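Long-range contacts in PppA (Pseudomonas aeruginosa, PDB 6JKV), which probably removes phosphate from serine and threonine residues as a manganese-binding PP2C-type phosphatase that regulates type VI secretion: residues Cys135-Asp140 and Ser197-His202; Asp140-Arg145 and Ser155-Tyr160; Leu211-Leu216 and Asn253-Val258. All blocks are in the same frame, centred on the assembly; numbering follows the deposited sequence.

Contact 1. Residues Cys135-Asp140 and Ser197-His202; sequences CLWAGD and SEAALH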
loop_
_atom_site.group_PDB
_atom_site.type_symbol
_atom_site.label_atom_id
_atom_site.label_comp_id
_atom_site.label_asym_id
_atom_site.label_seq_id
_atom_site.Cartn_x
_atom_site.Cartn_y
_atom_site.Cartn_z
ATOM N N CYS A 135 -0.942 10.738 -0.156
ATOM C CA CYS A 135 -1.292 9.307 -0.250
ATOM C C CYS A 135 -2.250 9.134 -1.425
ATOM O O CYS A 135 -3.261 9.855 -1.493
ATOM C CB CYS A 135 -1.916 8.803 1.043
ATOM S SG CYS A 135 -2.620 7.140 0.916
ATOM N N LEU A 136 -1.912 8.224 -2.335
ATOM C CA LEU A 136 -2.834 7.755 -3.395
ATOM C C LEU A 136 -3.125 6.282 -3.127
ATOM O O LEU A 136 -2.184 5.532 -2.818
ATOM C CB LEU A 136 -2.192 7.937 -4.770
ATOM C CG LEU A 136 -2.030 9.373 -5.253
ATOM C CD1 LEU A 136 -1.049 9.444 -6.418
ATOM C CD2 LEU A 136 -3.371 9.975 -5.637
ATOM N N TRP A 137 -4.382 5.875 -3.235
ATOM C CA TRP A 137 -4.738 4.454 -3.011
ATOM C C TRP A 137 -5.987 4.068 -3.798
ATOM O O TRP A 137 -6.829 4.935 -4.135
ATOM C CB TRP A 137 -4.887 4.161 -1.516
ATOM C CG TRP A 137 -6.259 4.395 -0.970
ATOM C CD1 TRP A 137 -7.249 3.465 -0.833
ATOM C CD2 TRP A 137 -6.793 5.629 -0.456
ATOM N NE1 TRP A 137 -8.363 4.035 -0.278
ATOM C CE2 TRP A 137 -8.109 5.358 -0.031
ATOM C CE3 TRP A 137 -6.291 6.929 -0.312
ATOM C CZ2 TRP A 137 -8.927 6.341 0.524
ATOM C CZ3 TRP A 137 -7.100 7.898 0.238
ATOM C CH2 TRP A 137 -8.398 7.604 0.657
ATOM N N ALA A 138 -6.064 2.774 -4.072
ATOM C CA ALA A 138 -7.220 2.085 -4.674
ATOM C C ALA A 138 -7.175 0.629 -4.217
ATOM O O ALA A 138 -6.225 -0.073 -4.589
ATOM C CB ALA A 138 -7.185 2.232 -6.174
ATOM N N GLY A 139 -8.137 0.234 -3.382
ATOM C CA GLY A 139 -8.232 -1.122 -2.818
ATOM C C GLY A 139 -8.262 -1.107 -1.301
ATOM O O GLY A 139 -8.636 -0.079 -0.712
ATOM N N ASP A 140 -7.917 -2.235 -0.687
ATOM C CA ASP A 140 -8.025 -2.453 0.779
ATOM C C ASP A 140 -6.625 -2.575 1.389
ATOM O O ASP A 140 -6.504 -3.125 2.502
ATOM C CB ASP A 140 -8.873 -3.686 1.090
ATOM C CG ASP A 140 -8.348 -4.969 0.462
ATOM O OD1 ASP A 140 -7.296 -4.919 -0.192
ATOM O OD2 ASP A 140 -9.005 -6.009 0.621
ATOM N N SER A 197 -8.226 7.380 -4.919
ATOM C CA SER A 197 -8.490 8.265 -3.767
ATOM C C SER A 197 -7.169 8.912 -3.367
ATOM O O SER A 197 -6.111 8.274 -3.536
ATOM C CB SER A 197 -9.143 7.528 -2.645
ATOM O OG SER A 197 -10.504 7.266 -2.957
ATOM N N GLU A 198 -7.238 10.154 -2.898
ATOM C CA GLU A 198 -6.050 10.946 -2.509
ATOM C C GLU A 198 -6.304 11.583 -1.145
ATOM O O GLU A 198 -7.444 12.019 -0.871
ATOM C CB GLU A 198 -5.749 12.011 -3.561
ATOM C CG GLU A 198 -4.426 12.726 -3.329
ATOM C CD GLU A 198 -4.125 13.823 -4.333
ATOM O OE1 GLU A 198 -4.782 13.856 -5.378
ATOM O OE2 GLU A 198 -3.247 14.656 -4.047
ATOM N N ALA A 199 -5.270 11.626 -0.312
ATOM C CA ALA A 199 -5.277 12.382 0.957
ATOM C C ALA A 199 -3.944 13.102 1.102
ATOM O O ALA A 199 -2.891 12.450 0.979
ATOM C CB ALA A 199 -5.545 11.467 2.125
ATOM N N ALA A 200 -4.001 14.410 1.341
ATOM C CA ALA A 200 -2.813 15.244 1.611
ATOM C C ALA A 200 -2.483 15.160 3.102
ATOM O O ALA A 200 -3.417 15.048 3.925
ATOM C CB ALA A 200 -3.049 16.667 1.188
ATOM N N LEU A 201 -1.190 15.197 3.417
ATOM C CA LEU A 201 -0.683 15.100 4.808
ATOM C C LEU A 201 0.341 16.205 5.033
ATOM O O LEU A 201 1.187 16.426 4.161
ATOM C CB LEU A 201 -0.048 13.726 5.033
ATOM C CG LEU A 201 -0.978 12.519 4.904
ATOM C CD1 LEU A 201 -0.164 11.237 4.777
ATOM C CD2 LEU A 201 -1.924 12.430 6.091
ATOM N N HIS A 202 0.231 16.883 6.168
ATOM C CA HIS A 202 1.305 17.727 6.731
ATOM C C HIS A 202 2.170 16.839 7.626
ATOM O O HIS A 202 1.636 16.240 8.563
ATOM C CB HIS A 202 0.701 18.926 7.457
ATOM C CG HIS A 202 1.671 19.643 8.328
ATOM N ND1 HIS A 202 2.680 20.453 7.826
ATOM C CD2 HIS A 202 1.809 19.655 9.668
ATOM C CE1 HIS A 202 3.389 20.937 8.823
ATOM N NE2 HIS A 202 2.869 20.476 9.959
#

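Contact 2. Residues Asp140-Arg145 and Ser155-Tyr160; sequences DSRLYR and SRDHSY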
loop_
_atom_site.group_PDB
_atom_site.type_symbol
_atom_site.label_atom_id
_atom_site.label_comp_id
_atom_site.label_asym_id
_atom_site.label_seq_id
_atom_site.Cartn_x
_atom_site.Cartn_y
_atom_site.Cartn_z
ATOM N N ASP A 140 -7.917 -2.235 -0.687
ATOM C CA ASP A 140 -8.025 -2.453 0.779
ATOM C C ASP A 140 -6.625 -2.575 1.389
ATOM O O ASP A 140 -6.504 -3.125 2.502
ATOM C CB ASP A 140 -8.873 -3.686 1.090
ATOM C CG ASP A 140 -8.348 -4.969 0.462
ATOM O OD1 ASP A 140 -7.296 -4.919 -0.192
ATOM O OD2 ASP A 140 -9.005 -6.009 0.621
ATOM N N SER A 141 -5.600 -2.118 0.671
ATOM C CA SER A 141 -4.255 -1.868 1.238
ATOM C C SER A 141 -4.280 -0.484 1.891
ATOM O O SER A 141 -4.912 0.437 1.322
ATOM C CB SER A 141 -3.186 -1.988 0.193
ATOM O OG SER A 141 -3.050 -3.325 -0.265
ATOM N N ARG A 142 -3.658 -0.358 3.059
ATOM C CA ARG A 142 -3.887 0.793 3.956
ATOM C C ARG A 142 -2.600 1.596 4.141
ATOM O O ARG A 142 -1.475 1.034 4.029
ATOM C CB ARG A 142 -4.442 0.316 5.298
ATOM C CG ARG A 142 -5.863 -0.210 5.204
ATOM C CD ARG A 142 -6.280 -0.915 6.471
ATOM N NE ARG A 142 -7.642 -1.420 6.389
ATOM C CZ ARG A 142 -8.420 -1.665 7.434
ATOM N NH1 ARG A 142 -7.982 -1.436 8.662
ATOM N NH2 ARG A 142 -9.641 -2.130 7.248
ATOM N N LEU A 143 -2.787 2.889 4.388
ATOM C CA LEU A 143 -1.775 3.771 5.000
ATOM C C LEU A 143 -2.299 4.249 6.354
ATOM O O LEU A 143 -3.441 4.765 6.415
ATOM C CB LEU A 143 -1.490 4.959 4.092
ATOM C CG LEU A 143 -0.679 6.057 4.767
ATOM C CD1 LEU A 143 0.789 5.659 4.843
ATOM C CD2 LEU A 143 -0.862 7.377 4.052
ATOM N N TYR A 144 -1.475 4.077 7.384
ATOM C CA TYR A 144 -1.694 4.625 8.738
ATOM C C TYR A 144 -0.612 5.658 9.054
ATOM O O TYR A 144 0.508 5.554 8.534
ATOM C CB TYR A 144 -1.625 3.531 9.798
ATOM C CG TYR A 144 -2.708 2.486 9.754
ATOM C CD1 TYR A 144 -2.593 1.378 8.930
ATOM C CD2 TYR A 144 -3.813 2.572 10.581
ATOM C CE1 TYR A 144 -3.569 0.395 8.915
ATOM C CE2 TYR A 144 -4.793 1.597 10.579
ATOM C CZ TYR A 144 -4.668 0.504 9.745
ATOM O OH TYR A 144 -5.619 -0.479 9.746
ATOM N N ARG A 145 -0.948 6.614 9.910
ATOM C CA ARG A 145 0.047 7.549 10.481
ATOM C C ARG A 145 0.091 7.361 11.994
ATOM O O ARG A 145 -0.969 7.373 12.621
ATOM C CB ARG A 145 -0.285 8.993 10.118
ATOM C CG ARG A 145 0.524 10.006 10.919
ATOM C CD ARG A 145 0.305 11.430 10.483
ATOM N NE ARG A 145 -1.065 11.843 10.715
ATOM C CZ ARG A 145 -1.586 12.988 10.299
ATOM N NH1 ARG A 145 -0.844 13.844 9.616
ATOM N NH2 ARG A 145 -2.858 13.250 10.537
ATOM N N SER A 155 -5.905 6.164 4.779
ATOM C CA SER A 155 -6.691 5.591 3.668
ATOM C C SER A 155 -7.954 4.945 4.235
ATOM O O SER A 155 -7.979 4.610 5.432
ATOM C CB SER A 155 -5.890 4.614 2.857
ATOM O OG SER A 155 -5.576 3.472 3.634
ATOM N N ARG A 156 -8.956 4.774 3.382
ATOM C CA ARG A 156 -10.226 4.088 3.717
ATOM C C ARG A 156 -10.504 3.055 2.627
ATOM O O ARG A 156 -10.554 3.429 1.441
ATOM C CB ARG A 156 -11.374 5.092 3.841
ATOM C CG ARG A 156 -12.746 4.480 3.600
ATOM C CD ARG A 156 -13.875 5.404 3.974
ATOM N NE ARG A 156 -14.013 5.504 5.421
ATOM C CZ ARG A 156 -14.982 6.159 6.040
ATOM N NH1 ARG A 156 -15.913 6.786 5.338
ATOM N NH2 ARG A 156 -15.025 6.177 7.363
ATOM N N ASP A 157 -10.709 1.802 3.028
ATOM C CA ASP A 157 -10.769 0.649 2.099
ATOM C C ASP A 157 -11.808 0.929 1.011
ATOM O O ASP A 157 -12.928 1.368 1.343
ATOM C CB ASP A 157 -11.088 -0.641 2.850
ATOM C CG ASP A 157 -9.959 -1.151 3.739
ATOM O OD1 ASP A 157 -8.844 -0.584 3.674
ATOM O OD2 ASP A 157 -10.199 -2.111 4.495
ATOM N N HIS A 158 -11.433 0.700 -0.247
ATOM C CA HIS A 158 -12.387 0.569 -1.374
ATOM C C HIS A 158 -12.877 -0.875 -1.382
ATOM O O HIS A 158 -12.328 -1.696 -2.130
ATOM C CB HIS A 158 -11.739 0.973 -2.695
ATOM C CG HIS A 158 -11.291 2.390 -2.712
ATOM N ND1 HIS A 158 -9.988 2.740 -2.996
ATOM C CD2 HIS A 158 -11.960 3.539 -2.474
ATOM C CE1 HIS A 158 -9.877 4.049 -2.947
ATOM N NE2 HIS A 158 -11.075 4.561 -2.625
ATOM N N SER A 159 -13.857 -1.161 -0.532
ATOM C CA SER A 159 -14.367 -2.523 -0.280
ATOM C C SER A 159 -15.876 -2.462 -0.079
ATOM O O SER A 159 -16.396 -1.431 0.404
ATOM C CB SER A 159 -13.699 -3.151 0.911
ATOM O OG SER A 159 -14.230 -2.632 2.122
ATOM N N TYR A 160 -16.533 -3.550 -0.455
ATOM C CA TYR A 160 -17.988 -3.734 -0.284
ATOM C C TYR A 160 -18.355 -3.538 1.186
ATOM O O TYR A 160 -19.346 -2.837 1.472
ATOM C CB TYR A 160 -18.405 -5.125 -0.755
ATOM C CG TYR A 160 -19.891 -5.262 -0.915
ATOM C CD1 TYR A 160 -20.527 -4.762 -2.040
ATOM C CD2 TYR A 160 -20.663 -5.862 0.064
ATOM C CE1 TYR A 160 -21.897 -4.875 -2.200
ATOM C CE2 TYR A 160 -22.033 -5.996 -0.086
ATOM C CZ TYR A 160 -22.651 -5.487 -1.217
ATOM O OH TYR A 160 -23.998 -5.608 -1.388
HETATM O O HOH W 1 -7.748 -3.717 4.656
HETATM O O HOH W 2 -7.284 1.578 2.582
HETATM O O HOH W 3 -5.797 2.895 6.971
#

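Contact 3. Residues Leu211-Leu216 and Asn253-Val258; sequences LCSDGL and NITALV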
loop_
_atom_site.group_PDB
_atom_site.type_symbol
_atom_site.label_atom_id
_atom_site.label_comp_id
_atom_site.label_asym_id
_atom_site.label_seq_id
_atom_site.Cartn_x
_atom_site.Cartn_y
_atom_site.Cartn_z
ATOM N N LEU A 211 2.423 1.534 5.478
ATOM C CA LEU A 211 1.731 1.001 4.286
ATOM C C LEU A 211 1.675 -0.521 4.439
ATOM O O LEU A 211 2.721 -1.148 4.760
ATOM C CB LEU A 211 2.495 1.401 3.023
ATOM C CG LEU A 211 2.571 2.896 2.715
ATOM C CD1 LEU A 211 3.643 3.603 3.537
ATOM C CD2 LEU A 211 2.849 3.100 1.230
ATOM N N CYS A 212 0.507 -1.116 4.228
ATOM C CA CYS A 212 0.370 -2.577 4.411
ATOM C C CYS A 212 -0.724 -3.134 3.510
ATOM O O CYS A 212 -1.628 -2.385 3.088
ATOM C CB CYS A 212 0.117 -2.939 5.873
ATOM S SG CYS A 212 -1.496 -2.442 6.535
ATOM N N SER A 213 -0.599 -4.418 3.202
ATOM C CA SER A 213 -1.662 -5.205 2.558
ATOM C C SER A 213 -2.605 -5.692 3.651
ATOM O O SER A 213 -2.218 -5.645 4.840
ATOM C CB SER A 213 -1.098 -6.331 1.745
ATOM O OG SER A 213 -0.427 -7.280 2.564
ATOM N N ASP A 214 -3.796 -6.139 3.260
ATOM C CA ASP A 214 -4.849 -6.565 4.215
ATOM C C ASP A 214 -4.350 -7.757 5.041
ATOM O O ASP A 214 -4.880 -7.974 6.131
ATOM C CB ASP A 214 -6.164 -6.867 3.497
ATOM C CG ASP A 214 -6.053 -7.949 2.437
ATOM O OD1 ASP A 214 -4.912 -8.271 2.035
ATOM O OD2 ASP A 214 -7.107 -8.460 2.024
ATOM N N GLY A 215 -3.344 -8.485 4.552
ATOM C CA GLY A 215 -2.764 -9.636 5.264
ATOM C C GLY A 215 -2.264 -9.278 6.651
ATOM O O GLY A 215 -2.282 -10.175 7.527
ATOM N N LEU A 216 -1.854 -8.024 6.868
ATOM C CA LEU A 216 -1.380 -7.564 8.199
ATOM C C LEU A 216 -2.574 -7.214 9.088
ATOM O O LEU A 216 -2.672 -7.798 10.201
ATOM C CB LEU A 216 -0.432 -6.374 8.045
ATOM C CG LEU A 216 0.015 -5.728 9.355
ATOM C CD1 LEU A 216 0.724 -6.734 10.258
ATOM C CD2 LEU A 216 0.911 -4.540 9.076
ATOM N N ASN A 253 -0.908 -13.323 2.004
ATOM C CA ASN A 253 0.382 -12.621 1.800
ATOM C C ASN A 253 0.368 -11.417 2.741
ATOM O O ASN A 253 -0.653 -10.714 2.793
ATOM C CB ASN A 253 0.588 -12.161 0.358
ATOM C CG ASN A 253 0.498 -13.279 -0.663
ATOM O OD1 ASN A 253 0.224 -13.022 -1.834
ATOM N ND2 ASN A 253 0.751 -14.511 -0.242
ATOM N N ILE A 254 1.446 -11.201 3.479
ATOM C CA ILE A 254 1.509 -10.117 4.491
ATOM C C ILE A 254 2.715 -9.251 4.156
ATOM O O ILE A 254 3.831 -9.784 4.131
ATOM C CB ILE A 254 1.555 -10.682 5.924
ATOM C CG1 ILE A 254 1.821 -9.570 6.937
ATOM C CG2 ILE A 254 2.554 -11.822 6.047
ATOM C CD1 ILE A 254 1.382 -9.922 8.343
ATOM N N THR A 255 2.468 -7.971 3.880
ATOM C CA THR A 255 3.529 -6.993 3.563
ATOM C C THR A 255 3.375 -5.781 4.480
ATOM O O THR A 255 2.230 -5.335 4.694
ATOM C CB THR A 255 3.486 -6.584 2.087
ATOM O OG1 THR A 255 3.543 -7.778 1.309
ATOM C CG2 THR A 255 4.629 -5.661 1.715
ATOM N N ALA A 256 4.495 -5.287 4.997
ATOM C CA ALA A 256 4.548 -4.078 5.838
ATOM C C ALA A 256 5.698 -3.205 5.349
ATOM O O ALA A 256 6.786 -3.735 5.048
ATOM C CB ALA A 256 4.699 -4.449 7.294
ATOM N N LEU A 257 5.425 -1.912 5.233
ATOM C CA LEU A 257 6.428 -0.890 4.863
ATOM C C LEU A 257 6.261 0.282 5.824
ATOM O O LEU A 257 5.144 0.845 5.892
ATOM C CB LEU A 257 6.208 -0.476 3.408
ATOM C CG LEU A 257 7.410 0.148 2.709
ATOM C CD1 LEU A 257 7.370 -0.125 1.205
ATOM C CD2 LEU A 257 7.443 1.640 2.990
ATOM N N VAL A 258 7.321 0.602 6.565
ATOM C CA VAL A 258 7.291 1.667 7.600
ATOM C C VAL A 258 8.202 2.804 7.148
ATOM O O VAL A 258 9.320 2.533 6.677
ATOM C CB VAL A 258 7.653 1.136 8.999
ATOM C CG1 VAL A 258 7.960 2.269 9.974
ATOM C CG2 VAL A 258 6.529 0.266 9.531
#

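Contact 1. Residues Cys135-Asp140 and Ser197-His202
W137 lays its indole against S197, whose CB sits over the six-membered ring, 3.3 Å from the ring centroid and 9° off its normal. This CH-pi contact depends on the torsions of the tryptophan: CG lies between the backbone N and the carbonyl carbon (chi1 89°), and the second torsion turns the ring broadside to the neighbouring strand. A serine suits the place because its CB is slim enough to approach the ring closely, while OG, beside its own backbone N, turns off to H158. The indole NE1 is likewise satisfied, by the carbonyl of R156. Farther along the ring, W137 CZ3 reaches A199 CB at 4.3 Å, where the small methyl fits beside the large aromatic.

Both strands belong to one of the two antiparallel sheets of the PP2C beta-sandwich, with 197-202 as its outermost strand within the chain. C135 and A199 form one hydrogen-bonded pair and W137 and S197 another; C135 N to A199 O, at 2.8 Å, is nearly straight. Between them L136 and E198 make a non-hydrogen-bonded pair whose alpha carbons come within 4.6 Å, and each CA-H leans toward a carbonyl oxygen opposite.

On the face opposite to C135, W137, S197 and A199, the side chains of L136 and E198 run side by side, pointing the same way. L136 CD2 touches E198 CG at 3.7 Å, so the methylenes of the glutamate extend the greasy surface that L136 offers to helix 89-114. Fully extended as far as CD, E198 delivers its carboxylate to a salt bridge with R97 of that same helix.

Contact 2. Residues Asp140-Arg145 and Ser155-Tyr160
The guanidinium of R142 meets two partners at its edge: D157 OD2 lies near its plane, 2.8 Å from R142 NH2, and the Y144 hydroxyl is met by NH1 within that plane. R142 NE completes a side-on grip, 3.1 Å from D157 OD1, which is tilted from the guanidinium plane and reached on its syn side. The fit is twisted, with the two planes 49° apart, so NH2 meets OD2 from above the carboxylate plane. Extended from CG to NE, the chain carries the guanidinium out to D157, and the bond to Y144 OH should hold its rotation. Over the centre of one face of the Y144 ring sits a water that donates to the carbonyls of L143 and S155.

S155 suits its place by mimicking a strand residue: its OG accepts L143 N at 2.9 Å, while S155 N bonds L143 O at 3.3 Å. The same OG donates to a second water, which in turn donates to S141 O and D157 OD1. Another water donates to D140 O and D157 OD2. This salt-bridged join with three bridging waters fastens the loop after strand 150-153 to the start of strand 142-147, at the metal-site end of the PP2C sandwich.

Contact 3. Residues Leu211-Leu216 and Asn253-Val258
L216 and I254 meet in the tightly packed part of this contact, where leucine CD1 touches isoleucine CD1 at 3.8 Å with the two side chains at a slant. I254 holds CG1 anti to its backbone N (chi1 172°), which sends CD1 against the start of helix 214-217, 3.6 Å from L216 CA. The other leucine branch, CD2, rests on the methyl of A256, and L241 of helix 234-247 packs against the same leucine. G215 fits at the start of the helix, where its CA comes 3.4 Å from N253 O in a CA-H...O contact, and a beta carbon here would collide with that oxygen.

Farther back the strands pair regularly, L211 and L257 exchanging two backbone bonds of 2.8 Å. Toward the metal site the pairing slackens. S213 N makes only a weak bond to T255 O, at 3.3 Å, and the serine side chain takes over the next link, its OG accepting T255 N, also at 3.3 Å. OG can do this because it lies between its own backbone N and carbonyl carbon (chi1 65°); it also bonds D46, while T255 OG1 bonds S35 as well as D46.

Beyond S213, the partly exposed D214 binds one manganese through OD1, a site it shares with D61 and D252. The chemistry is consistent with apolar packing and strand bonds holding the backbone, while the carboxylate, salt-bridged through OD2 to K218, is presented to the metal.

Contacts 1 and 2 share D140 and lie with their centres 8 Å apart. H158 of contact 2 joins them: its ring lies nearly parallel to that of W137, and its NE2 is 2.8 Å from S197 OG. Contact 2 meets contact 3 through neighbouring strands of the second sheet, with R142 N 2.9 Å from C212 O. Contact 1 belongs to the other sheet, its centre about 16 Å from that of contact 3. Contacts 2 and 3 reach the manganese site: D140 OD2 comes within 3.4 Å of D214 OD2, the metal ligand's second oxygen, and the D140 side chain is about 5 Å from a manganese. Contact 1 lies farther off, the W137 side chain about 13 Å away, and is joined to the site through D140.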